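Local coordinates for DNA helicase uvsW (Enterobacteria phage T4, PDB 1RIF), which couples ATP hydrolysis to 3'-5' unwinding of duplex DNA and drives Holliday-junction branch migration in phage recombination-dependent repair, at residues A[8-13]-A[251-256]; A[103-108]-A[178-183]; A[157-162]-A[206-211]; A[224-229]-A[247-252]. The protein carries 1 engineered substitution. All blocks are in the same frame, centred on the assembly; numbering follows the deposited sequence.

Interaction 1: residues A[8-13]-A[251-256]; sequences HDFSHV and NCMFKF
An Asx turn of the N-terminal domain meets the lead-in to strand 254-258, part of the parallel sheet of the RecA-like ATPase domain. Phe10 carries most of the contact. With its CG anti to the carbonyl carbon (chi1 -69°), the ring runs alongside Met253, and the two side chains point the same way. One face of the ring receives Met253, whose CA lies 3.8 Å from the centroid of the Phe10 ring as a CH-pi contact. Further out on the same residue, Met253 CG comes to 3.6 Å from Phe10 CE2, while the sulfur approaches obliquely in a Met-aromatic contact. Phe7 adds an edge-to-face partner for this ring from within its own domain. The turn that presents Phe10 is tied up by Asp9 OD1, a single oxygen accepting from Ser11 N, Ser11 OG and His12 N. His12 ND1, in turn, donates to Ser11 OG close to its ring plane, a second shell behind the carboxylate. Polar links between the two segments pass through water. One water bridges Phe10 O and Cys252 O; another donates to Ser11 O and accepts from Lys255, with Lys255 NZ 2.7 Å from the water oxygen.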
# COMPACT_ATOMS: atom_id res chain seq x y z
N HIS A 8 -5.19 -7.77 13.52
CA HIS A 8 -4.53 -6.78 14.38
C HIS A 8 -4.33 -5.55 13.48
O HIS A 8 -3.27 -5.38 12.89
CB HIS A 8 -3.17 -7.32 14.85
CG HIS A 8 -2.40 -6.35 15.69
ND1 HIS A 8 -2.61 -6.21 17.04
CD2 HIS A 8 -1.47 -5.42 15.35
CE1 HIS A 8 -1.84 -5.24 17.51
NE2 HIS A 8 -1.14 -4.74 16.50
N ASP A 9 -5.34 -4.71 13.38
CA ASP A 9 -5.32 -3.53 12.49
C ASP A 9 -4.90 -3.83 11.04
O ASP A 9 -4.57 -4.97 10.69
CB ASP A 9 -4.50 -2.35 13.09
CG ASP A 9 -2.99 -2.54 13.05
OD1 ASP A 9 -2.45 -3.19 12.13
OD2 ASP A 9 -2.32 -1.99 13.95
N PHE A 10 -4.93 -2.82 10.18
CA PHE A 10 -4.60 -3.03 8.78
C PHE A 10 -3.15 -2.94 8.36
O PHE A 10 -2.85 -2.93 7.16
CB PHE A 10 -5.46 -2.11 7.90
CG PHE A 10 -6.90 -2.49 7.89
CD1 PHE A 10 -7.82 -1.83 8.69
CD2 PHE A 10 -7.34 -3.57 7.12
CE1 PHE A 10 -9.15 -2.23 8.73
CE2 PHE A 10 -8.67 -3.99 7.16
CZ PHE A 10 -9.57 -3.32 7.97
N SER A 11 -2.23 -2.89 9.32
CA SER A 11 -0.82 -2.85 8.98
C SER A 11 -0.21 -4.24 9.17
O SER A 11 0.63 -4.67 8.37
CB SER A 11 -0.08 -1.81 9.84
OG SER A 11 0.04 -2.22 11.20
N HIS A 12 -0.66 -4.96 10.20
CA HIS A 12 -0.14 -6.29 10.52
C HIS A 12 -1.19 -7.27 11.02
O HIS A 12 -2.30 -6.90 11.35
CB HIS A 12 0.93 -6.22 11.62
CG HIS A 12 2.13 -5.41 11.26
ND1 HIS A 12 2.12 -4.03 11.26
CD2 HIS A 12 3.38 -5.78 10.91
CE1 HIS A 12 3.32 -3.59 10.92
NE2 HIS A 12 4.10 -4.63 10.71
N VAL A 13 -0.80 -8.54 11.09
CA VAL A 13 -1.65 -9.59 11.63
C VAL A 13 -0.80 -10.15 12.77
O VAL A 13 0.42 -10.00 12.75
CB VAL A 13 -1.96 -10.71 10.62
CG1 VAL A 13 -2.94 -10.21 9.57
CG2 VAL A 13 -0.68 -11.21 9.97
N ASN A 251 -5.18 1.92 10.19
CA ASN A 251 -6.56 1.97 9.72
C ASN A 251 -6.63 1.93 8.20
O ASN A 251 -7.71 2.07 7.63
CB ASN A 251 -7.26 3.25 10.19
CG ASN A 251 -7.42 3.31 11.69
OD1 ASN A 251 -7.86 2.35 12.32
ND2 ASN A 251 -7.07 4.45 12.28
N CYS A 252 -5.48 1.73 7.55
CA CYS A 252 -5.38 1.73 6.09
C CYS A 252 -5.81 0.42 5.43
O CYS A 252 -4.98 -0.39 5.02
CB CYS A 252 -3.96 2.08 5.66
SG CYS A 252 -3.90 2.92 4.06
N MET A 253 -7.12 0.27 5.29
CA MET A 253 -7.75 -0.89 4.71
C MET A 253 -7.32 -1.11 3.26
O MET A 253 -7.13 -2.26 2.83
CB MET A 253 -9.27 -0.70 4.80
CG MET A 253 -10.10 -1.94 4.61
SD MET A 253 -11.84 -1.49 4.33
CE MET A 253 -11.99 0.03 5.36
N PHE A 254 -7.17 -0.03 2.50
CA PHE A 254 -6.75 -0.14 1.11
C PHE A 254 -5.32 0.37 0.96
O PHE A 254 -4.97 1.42 1.47
CB PHE A 254 -7.65 0.67 0.17
CG PHE A 254 -9.08 0.20 0.13
CD1 PHE A 254 -10.02 0.69 1.03
CD2 PHE A 254 -9.49 -0.75 -0.81
CE1 PHE A 254 -11.34 0.26 1.00
CE2 PHE A 254 -10.80 -1.20 -0.85
CZ PHE A 254 -11.74 -0.69 0.06
N LYS A 255 -4.50 -0.40 0.25
CA LYS A 255 -3.13 -0.02 0.00
C LYS A 255 -2.74 -0.53 -1.36
O LYS A 255 -2.95 -1.70 -1.66
CB LYS A 255 -2.20 -0.58 1.08
CG LYS A 255 -2.30 0.18 2.40
CD LYS A 255 -1.12 -0.08 3.32
CE LYS A 255 -1.15 -1.46 3.92
NZ LYS A 255 0.02 -1.68 4.79
N PHE A 256 -2.20 0.36 -2.18
CA PHE A 256 -1.79 -0.00 -3.53
C PHE A 256 -0.42 0.52 -3.93
O PHE A 256 -0.07 1.66 -3.65
CB PHE A 256 -2.82 0.50 -4.56
CG PHE A 256 -4.23 0.04 -4.27
CD1 PHE A 256 -5.20 0.94 -3.87
CD2 PHE A 256 -4.57 -1.31 -4.37
CE1 PHE A 256 -6.50 0.51 -3.57
CE2 PHE A 256 -5.85 -1.74 -4.07
CZ PHE A 256 -6.82 -0.83 -3.67
O HOH W 1 -4.44 -3.20 4.64
O HOH W 2 0.82 -4.05 5.71

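Interaction 2: residues A[103-108]-A[178-183]; sequences LEIYSG and VDYRLF
The Tyr106 ring and the Arg181 guanidinium lie flat on one another, their planes 6° apart and their centres 3.6 Å apart. Arg181 CZ sits over the ring face, displaced toward the rim, so the stack is also a cation-pi contact. Arg111, outside the two segments, makes a further cation-pi contact with the ring. Tyr180 O lies at the ring edge, near its plane. The edge of the guanidinium is busy as well: Arg181 NH2 donates to Gly108 O over 3.0 Å, meeting a carbonyl lone pair, and a water accepts from Arg181 NE. Held by its face and by its edge, the guanidinium has little freedom to rotate, although Arg181 lies at the surface. Its chain runs extended from CG to NE, with CD passing 3.4 Å from Tyr106 CD1.

The backbones run nearly antiparallel. Tyr106 N donates to Tyr180 O over 3.0 Å, the donor standing above the carbonyl plane. Beyond it, Asp179, the residue before Tyr180, with CG anti to its backbone N, brings the syn lone pair of OD1 to Gly108 N at 3.1 Å. Apolar packing covers the inner side, where Ile105 CG2 lies 3.8 Å from Tyr180 CD2 and Leu182 CD2 meets both Leu103 and Ile105.

Tyr180 OH turns elsewhere, hydrogen-bonded to Ser142 OG of the predicted ATP-binding loop. The contact thus joins the end of helix 167-180, which Arg181 leaves with positive phi (80°), to the small hairpin of strands 106-107 and 110-111, beside the P-loop region of a RecA-like helicase domain.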
# COMPACT_ATOMS: atom_id res chain seq x y z
N LEU A 103 -19.94 7.97 -13.79
CA LEU A 103 -18.86 8.94 -13.73
C LEU A 103 -18.71 9.67 -15.07
O LEU A 103 -18.87 9.07 -16.13
CB LEU A 103 -17.55 8.22 -13.40
CG LEU A 103 -17.51 7.36 -12.13
CD1 LEU A 103 -16.22 6.57 -12.10
CD2 LEU A 103 -17.62 8.25 -10.90
N GLU A 104 -18.40 10.97 -15.01
CA GLU A 104 -18.18 11.76 -16.21
C GLU A 104 -16.73 12.22 -16.15
O GLU A 104 -16.42 13.26 -15.57
CB GLU A 104 -19.12 12.97 -16.24
CG GLU A 104 -20.58 12.63 -15.99
CD GLU A 104 -21.54 13.71 -16.46
OE1 GLU A 104 -21.22 14.91 -16.32
OE2 GLU A 104 -22.63 13.34 -16.98
N ILE A 105 -15.84 11.43 -16.75
CA ILE A 105 -14.41 11.73 -16.74
C ILE A 105 -14.02 12.56 -17.95
O ILE A 105 -14.51 12.32 -19.06
CB ILE A 105 -13.60 10.41 -16.72
CG1 ILE A 105 -14.08 9.54 -15.56
CG2 ILE A 105 -12.12 10.70 -16.55
CD1 ILE A 105 -13.48 8.15 -15.57
N TYR A 106 -13.14 13.53 -17.74
CA TYR A 106 -12.71 14.42 -18.82
C TYR A 106 -11.21 14.50 -19.04
O TYR A 106 -10.40 13.97 -18.27
CB TYR A 106 -13.20 15.86 -18.57
CG TYR A 106 -14.71 16.04 -18.58
CD1 TYR A 106 -15.49 15.57 -17.53
CD2 TYR A 106 -15.34 16.70 -19.63
CE1 TYR A 106 -16.88 15.76 -17.52
CE2 TYR A 106 -16.72 16.89 -19.64
CZ TYR A 106 -17.48 16.42 -18.58
OH TYR A 106 -18.84 16.61 -18.57
N SER A 107 -10.87 15.20 -20.12
CA SER A 107 -9.51 15.47 -20.54
C SER A 107 -9.70 16.85 -21.15
O SER A 107 -10.04 16.98 -22.33
CB SER A 107 -9.05 14.49 -21.61
OG SER A 107 -7.65 14.57 -21.80
N GLY A 108 -9.48 17.89 -20.35
CA GLY A 108 -9.71 19.23 -20.83
C GLY A 108 -11.22 19.38 -20.88
O GLY A 108 -11.89 19.32 -19.85
N VAL A 178 -8.01 16.77 -10.83
CA VAL A 178 -8.96 17.85 -11.09
C VAL A 178 -9.31 17.91 -12.58
O VAL A 178 -10.44 18.25 -12.95
CB VAL A 178 -8.40 19.23 -10.60
CG1 VAL A 178 -9.39 20.34 -10.88
CG2 VAL A 178 -8.11 19.17 -9.10
N ASP A 179 -8.36 17.57 -13.45
CA ASP A 179 -8.64 17.59 -14.89
C ASP A 179 -9.70 16.54 -15.23
O ASP A 179 -10.57 16.78 -16.07
CB ASP A 179 -7.37 17.34 -15.70
CG ASP A 179 -7.59 17.51 -17.20
OD1 ASP A 179 -8.09 18.58 -17.61
OD2 ASP A 179 -7.27 16.59 -17.98
N TYR A 180 -9.61 15.39 -14.57
CA TYR A 180 -10.57 14.30 -14.79
C TYR A 180 -11.96 14.74 -14.34
O TYR A 180 -12.99 14.27 -14.85
CB TYR A 180 -10.16 13.06 -13.98
CG TYR A 180 -8.91 12.39 -14.47
CD1 TYR A 180 -7.93 11.97 -13.57
CD2 TYR A 180 -8.71 12.15 -15.83
CE1 TYR A 180 -6.79 11.34 -14.01
CE2 TYR A 180 -7.56 11.52 -16.28
CZ TYR A 180 -6.61 11.12 -15.36
OH TYR A 180 -5.46 10.49 -15.79
N ARG A 181 -11.96 15.63 -13.35
CA ARG A 181 -13.15 16.19 -12.73
C ARG A 181 -13.75 15.25 -11.70
O ARG A 181 -14.94 15.34 -11.39
CB ARG A 181 -14.19 16.57 -13.77
CG ARG A 181 -13.68 17.61 -14.75
CD ARG A 181 -14.80 18.20 -15.57
NE ARG A 181 -14.29 18.85 -16.77
CZ ARG A 181 -15.04 19.56 -17.61
NH1 ARG A 181 -16.33 19.70 -17.36
NH2 ARG A 181 -14.49 20.11 -18.68
N LEU A 182 -12.92 14.36 -11.17
CA LEU A 182 -13.36 13.43 -10.13
C LEU A 182 -13.14 14.09 -8.77
O LEU A 182 -13.72 13.68 -7.76
CB LEU A 182 -12.58 12.11 -10.23
CG LEU A 182 -12.82 11.29 -11.50
CD1 LEU A 182 -11.83 10.13 -11.58
CD2 LEU A 182 -14.25 10.78 -11.52
N PHE A 183 -12.30 15.12 -8.76
CA PHE A 183 -11.97 15.87 -7.55
C PHE A 183 -11.80 17.35 -7.86
O PHE A 183 -11.59 17.72 -9.02
CB PHE A 183 -10.65 15.38 -6.92
CG PHE A 183 -10.68 13.95 -6.45
CD1 PHE A 183 -10.50 12.90 -7.34
CD2 PHE A 183 -10.91 13.66 -5.10
CE1 PHE A 183 -10.55 11.58 -6.91
CE2 PHE A 183 -10.96 12.34 -4.66
CZ PHE A 183 -10.78 11.29 -5.57
O HOH W 3 -17.06 14.62 -13.37
O HOH W 4 -7.72 14.07 -18.27
O HOH W 5 -11.47 18.81 -17.21

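Interaction 3: residues A[157-162]-A[206-211]; sequences EGKILI and PVVVGT
Ile160 O is gripped twice: Val208 N donates to it over 2.8 Å, almost along the C=O axis, and Val207 CA adds a CA-H...O contact at 3.5 Å. This double hold is one rung of the parallel beta sheet at the core of the RecA-like domain, in which strands 159-163 and 207-210 are immediate neighbours. The ladder has four N-H...O bonds. Ile160 N takes Pro206 O at 2.7 Å, Ile162 N takes Val208 O, and Gly210 N closes the far end on Ile162 O. All four are close to straight, and the strand axes are inclined by just 16°, so the local twist is modest.

On the face bearing Ile160, Ile162, Val207 and Val209, the branched chains pack against one another. Ile162 reaches back along the sheet with its CG1-CD1 arm extended (chi2 175°), placing CD1 3.7 Å from Val207 CG1. Its CB side lies next to Val209 CG2, the two side chains pointing the same way. Ile160 crosses Val207 obliquely, with CD1 to CG2 as the touching pair. Helices 141-155 and 167-180 cover this face through residues such as Tyr152 and Phe177. Leu161 and Val208 point to the other face, where both pack on Phe226.

At the entry to the ladder the register continues into Pro206. Lys159 stretches past it, its chain extended beyond CG, to give NZ to Asn203 O; at the root of that chain, Lys159 CB lies 3.3 Å from Pro206 O.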
# COMPACT_ATOMS: atom_id res chain seq x y z
N GLU A 157 -15.26 7.17 5.24
CA GLU A 157 -14.99 8.47 5.83
C GLU A 157 -13.54 8.88 6.04
O GLU A 157 -13.26 10.06 6.28
CB GLU A 157 -15.70 8.60 7.16
CG GLU A 157 -17.19 8.80 7.07
CD GLU A 157 -17.73 9.28 8.39
OE1 GLU A 157 -17.39 8.65 9.41
OE2 GLU A 157 -18.49 10.27 8.40
N GLY A 158 -12.60 7.95 5.99
CA GLY A 158 -11.22 8.36 6.20
C GLY A 158 -10.63 9.26 5.12
O GLY A 158 -11.34 9.90 4.34
N LYS A 159 -9.30 9.30 5.06
CA LYS A 159 -8.60 10.09 4.06
C LYS A 159 -7.80 9.17 3.16
O LYS A 159 -7.64 7.98 3.45
CB LYS A 159 -7.66 11.09 4.72
CG LYS A 159 -8.35 12.30 5.30
CD LYS A 159 -7.33 13.29 5.79
CE LYS A 159 -7.97 14.57 6.29
NZ LYS A 159 -6.93 15.50 6.80
N ILE A 160 -7.30 9.73 2.06
CA ILE A 160 -6.50 8.99 1.09
C ILE A 160 -5.10 9.61 1.00
O ILE A 160 -4.97 10.83 0.81
CB ILE A 160 -7.15 9.00 -0.33
CG1 ILE A 160 -8.60 8.51 -0.26
CG2 ILE A 160 -6.36 8.10 -1.27
CD1 ILE A 160 -9.63 9.60 -0.56
N LEU A 161 -4.07 8.78 1.17
CA LEU A 161 -2.68 9.24 1.09
C LEU A 161 -2.10 8.71 -0.21
O LEU A 161 -2.15 7.50 -0.47
CB LEU A 161 -1.84 8.67 2.24
CG LEU A 161 -0.55 9.37 2.71
CD1 LEU A 161 0.44 8.30 3.12
CD2 LEU A 161 0.05 10.26 1.66
N ILE A 162 -1.57 9.61 -1.03
CA ILE A 162 -0.96 9.22 -2.29
C ILE A 162 0.49 9.67 -2.24
O ILE A 162 0.76 10.85 -2.05
CB ILE A 162 -1.69 9.89 -3.47
CG1 ILE A 162 -3.19 9.60 -3.37
CG2 ILE A 162 -1.15 9.36 -4.81
CD1 ILE A 162 -4.01 10.30 -4.40
N PRO A 206 -9.83 15.43 1.95
CA PRO A 206 -9.79 13.96 1.99
C PRO A 206 -8.55 13.34 1.31
O PRO A 206 -8.10 12.26 1.69
CB PRO A 206 -11.09 13.55 1.31
CG PRO A 206 -11.32 14.67 0.34
CD PRO A 206 -11.01 15.88 1.19
N VAL A 207 -8.01 14.02 0.30
CA VAL A 207 -6.83 13.51 -0.39
C VAL A 207 -5.57 14.28 -0.02
O VAL A 207 -5.54 15.52 -0.08
CB VAL A 207 -6.98 13.58 -1.94
CG1 VAL A 207 -5.76 12.95 -2.60
CG2 VAL A 207 -8.25 12.87 -2.38
N VAL A 208 -4.53 13.53 0.37
CA VAL A 208 -3.24 14.10 0.74
C VAL A 208 -2.16 13.53 -0.19
O VAL A 208 -2.02 12.32 -0.33
CB VAL A 208 -2.87 13.78 2.21
CG1 VAL A 208 -1.53 14.41 2.55
CG2 VAL A 208 -3.96 14.33 3.14
N VAL A 209 -1.40 14.40 -0.84
CA VAL A 209 -0.37 13.96 -1.77
C VAL A 209 1.03 14.46 -1.41
O VAL A 209 1.24 15.65 -1.18
CB VAL A 209 -0.69 14.42 -3.20
CG1 VAL A 209 0.36 13.89 -4.17
CG2 VAL A 209 -2.10 13.93 -3.60
N GLY A 210 1.98 13.54 -1.38
CA GLY A 210 3.35 13.90 -1.06
C GLY A 210 4.38 12.89 -1.51
O GLY A 210 4.07 11.90 -2.17
N THR A 211 5.63 13.15 -1.16
CA THR A 211 6.73 12.28 -1.52
C THR A 211 7.14 11.52 -0.27
O THR A 211 6.73 11.88 0.83
CB THR A 211 7.93 13.09 -2.03
OG1 THR A 211 8.39 13.95 -0.98
CG2 THR A 211 7.54 13.95 -3.22

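Interaction 4: residues A[224-229]-A[247-252]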
# COMPACT_ATOMS: atom_id res chain seq x y z
N SER A 224 -2.93 7.47 11.16
CA SER A 224 -4.18 6.81 11.57
C SER A 224 -5.40 7.31 10.79
O SER A 224 -6.40 6.60 10.67
CB SER A 224 -4.42 7.00 13.07
OG SER A 224 -3.33 6.49 13.83
N GLN A 225 -5.31 8.52 10.27
CA GLN A 225 -6.40 9.14 9.52
C GLN A 225 -6.63 8.59 8.12
O GLN A 225 -7.64 8.91 7.50
CB GLN A 225 -6.16 10.65 9.41
CG GLN A 225 -4.83 11.02 8.78
CD GLN A 225 -4.58 12.51 8.80
OE1 GLN A 225 -3.44 12.97 8.90
NE2 GLN A 225 -5.66 13.29 8.69
N PHE A 226 -5.72 7.76 7.63
CA PHE A 226 -5.87 7.23 6.28
C PHE A 226 -6.54 5.88 6.14
O PHE A 226 -6.20 4.93 6.85
CB PHE A 226 -4.51 7.22 5.58
CG PHE A 226 -3.90 8.58 5.46
CD1 PHE A 226 -2.89 8.99 6.34
CD2 PHE A 226 -4.38 9.50 4.53
CE1 PHE A 226 -2.38 10.28 6.29
CE2 PHE A 226 -3.87 10.80 4.47
CZ PHE A 226 -2.87 11.19 5.35
N GLY A 227 -7.50 5.80 5.22
CA GLY A 227 -8.21 4.56 4.97
C GLY A 227 -7.67 3.89 3.71
O GLY A 227 -7.80 2.68 3.52
N MET A 228 -7.05 4.70 2.86
CA MET A 228 -6.47 4.21 1.62
C MET A 228 -5.15 4.92 1.37
O MET A 228 -5.02 6.10 1.67
CB MET A 228 -7.42 4.46 0.44
CG MET A 228 -6.85 4.02 -0.91
SD MET A 228 -7.95 4.40 -2.31
CE MET A 228 -9.13 3.05 -2.18
N MET A 229 -4.18 4.19 0.84
CA MET A 229 -2.86 4.74 0.54
C MET A 229 -2.35 4.13 -0.76
O MET A 229 -2.52 2.93 -1.01
CB MET A 229 -1.88 4.44 1.69
CG MET A 229 -0.43 4.91 1.49
SD MET A 229 0.62 3.80 0.49
CE MET A 229 0.88 2.45 1.62
N SER A 247 3.58 0.71 10.38
CA SER A 247 2.81 0.53 11.61
C SER A 247 1.84 1.69 11.84
O SER A 247 0.79 1.51 12.46
CB SER A 247 3.75 0.41 12.81
OG SER A 247 4.55 -0.74 12.71
N GLY A 248 2.19 2.87 11.34
CA GLY A 248 1.33 4.03 11.50
C GLY A 248 0.01 3.94 10.74
O GLY A 248 -0.99 4.54 11.15
N LEU A 249 -0.00 3.19 9.64
CA LEU A 249 -1.21 3.03 8.83
C LEU A 249 -2.02 1.87 9.38
O LEU A 249 -2.24 0.87 8.70
CB LEU A 249 -0.83 2.75 7.38
CG LEU A 249 -0.11 3.88 6.62
CD1 LEU A 249 0.57 3.31 5.39
CD2 LEU A 249 -1.11 4.97 6.25
N ASN A 250 -2.48 2.00 10.62
CA ASN A 250 -3.23 0.93 11.26
C ASN A 250 -4.69 0.86 10.84
O ASN A 250 -5.36 -0.13 11.09
CB ASN A 250 -3.12 1.05 12.78
CG ASN A 250 -3.75 2.31 13.32
OD1 ASN A 250 -3.52 3.40 12.80
ND2 ASN A 250 -4.56 2.16 14.36
N ASN A 251 -5.18 1.92 10.19
CA ASN A 251 -6.56 1.97 9.72
C ASN A 251 -6.63 1.93 8.20
O ASN A 251 -7.71 2.07 7.63
CB ASN A 251 -7.26 3.25 10.19
CG ASN A 251 -7.42 3.31 11.69
OD1 ASN A 251 -7.86 2.35 12.32
ND2 ASN A 251 -7.07 4.45 12.28
N CYS A 252 -5.48 1.73 7.55
CA CYS A 252 -5.38 1.73 6.09
C CYS A 252 -5.81 0.42 5.43
O CYS A 252 -4.98 -0.39 5.02
CB CYS A 252 -3.96 2.08 5.66
SG CYS A 252 -3.90 2.92 4.06
O HOH W 6 -4.09 4.21 8.93
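Sulfur and methyl groups make the dense half of this contact; the other is a looser polar side, with exposed Asn251 outermost and a bridging water further in. On the dense side Cys252 SG, anti to its own backbone N, lies 3.5 Å from Met229 CB, pressed against Met229 of strand 226-232. Leu249, at the centre of an inverse gamma turn, spreads its two methyl groups between two partners. CD1 meets Met229 CE at 3.9 Å, and CD2 lies 4.1 Å from Phe226 CB. Met229 is folded to allow this: its chain bends at chi2 (-82°) and again at chi3, so that it crosses Leu249 at about a right angle.

The polar side is held by fewer links. Asn251 sends ND2 to Ser224 O over 2.8 Å. This bond is nearly straight (170°), lies in the amide plane and uses a lone pair in the carbonyl plane, so it fixes the rotation of the amide. Behind it Phe226 O does not bond directly to the backbone N of Cys252. A water takes up the connection instead, donating to Phe226 O over 3.0 Å and accepting from Asn251 N over 2.8 Å.

Strand 226-232, which ends at the predicted DEAH box, lies between strands 159-163 and 254-258 in the parallel sheet, and the loop 247-252 passes its beginning on the way into strand 254-258. Helix 269-276 closes the apolar side, with Met275 touching both Met229 and Leu249.

This chain comprises the N-terminal domain and first RecA-like, ATP-binding domain of a longer helicase. Interaction 1 encloses interactions 2 and 3 along the chain and brings the two domains together. The segments of interactions 2 and 3 alternate; interaction 4 follows both and ends on the same stretch as interaction 1, sharing Asn251 and Cys252. In the parallel sheet, strands 207-210, 159-163, 226-232 and 254-258 stand side by side, linking interactions 3, 4 and 1; the centres of interactions 1 and 4 are about 7 Å apart. The centres of interactions 1 and 2 are about 29 Å apart. Interaction 2, near the predicted ATP site, joins the sheet's flank only by side-chain packing of Phe183 on Val207.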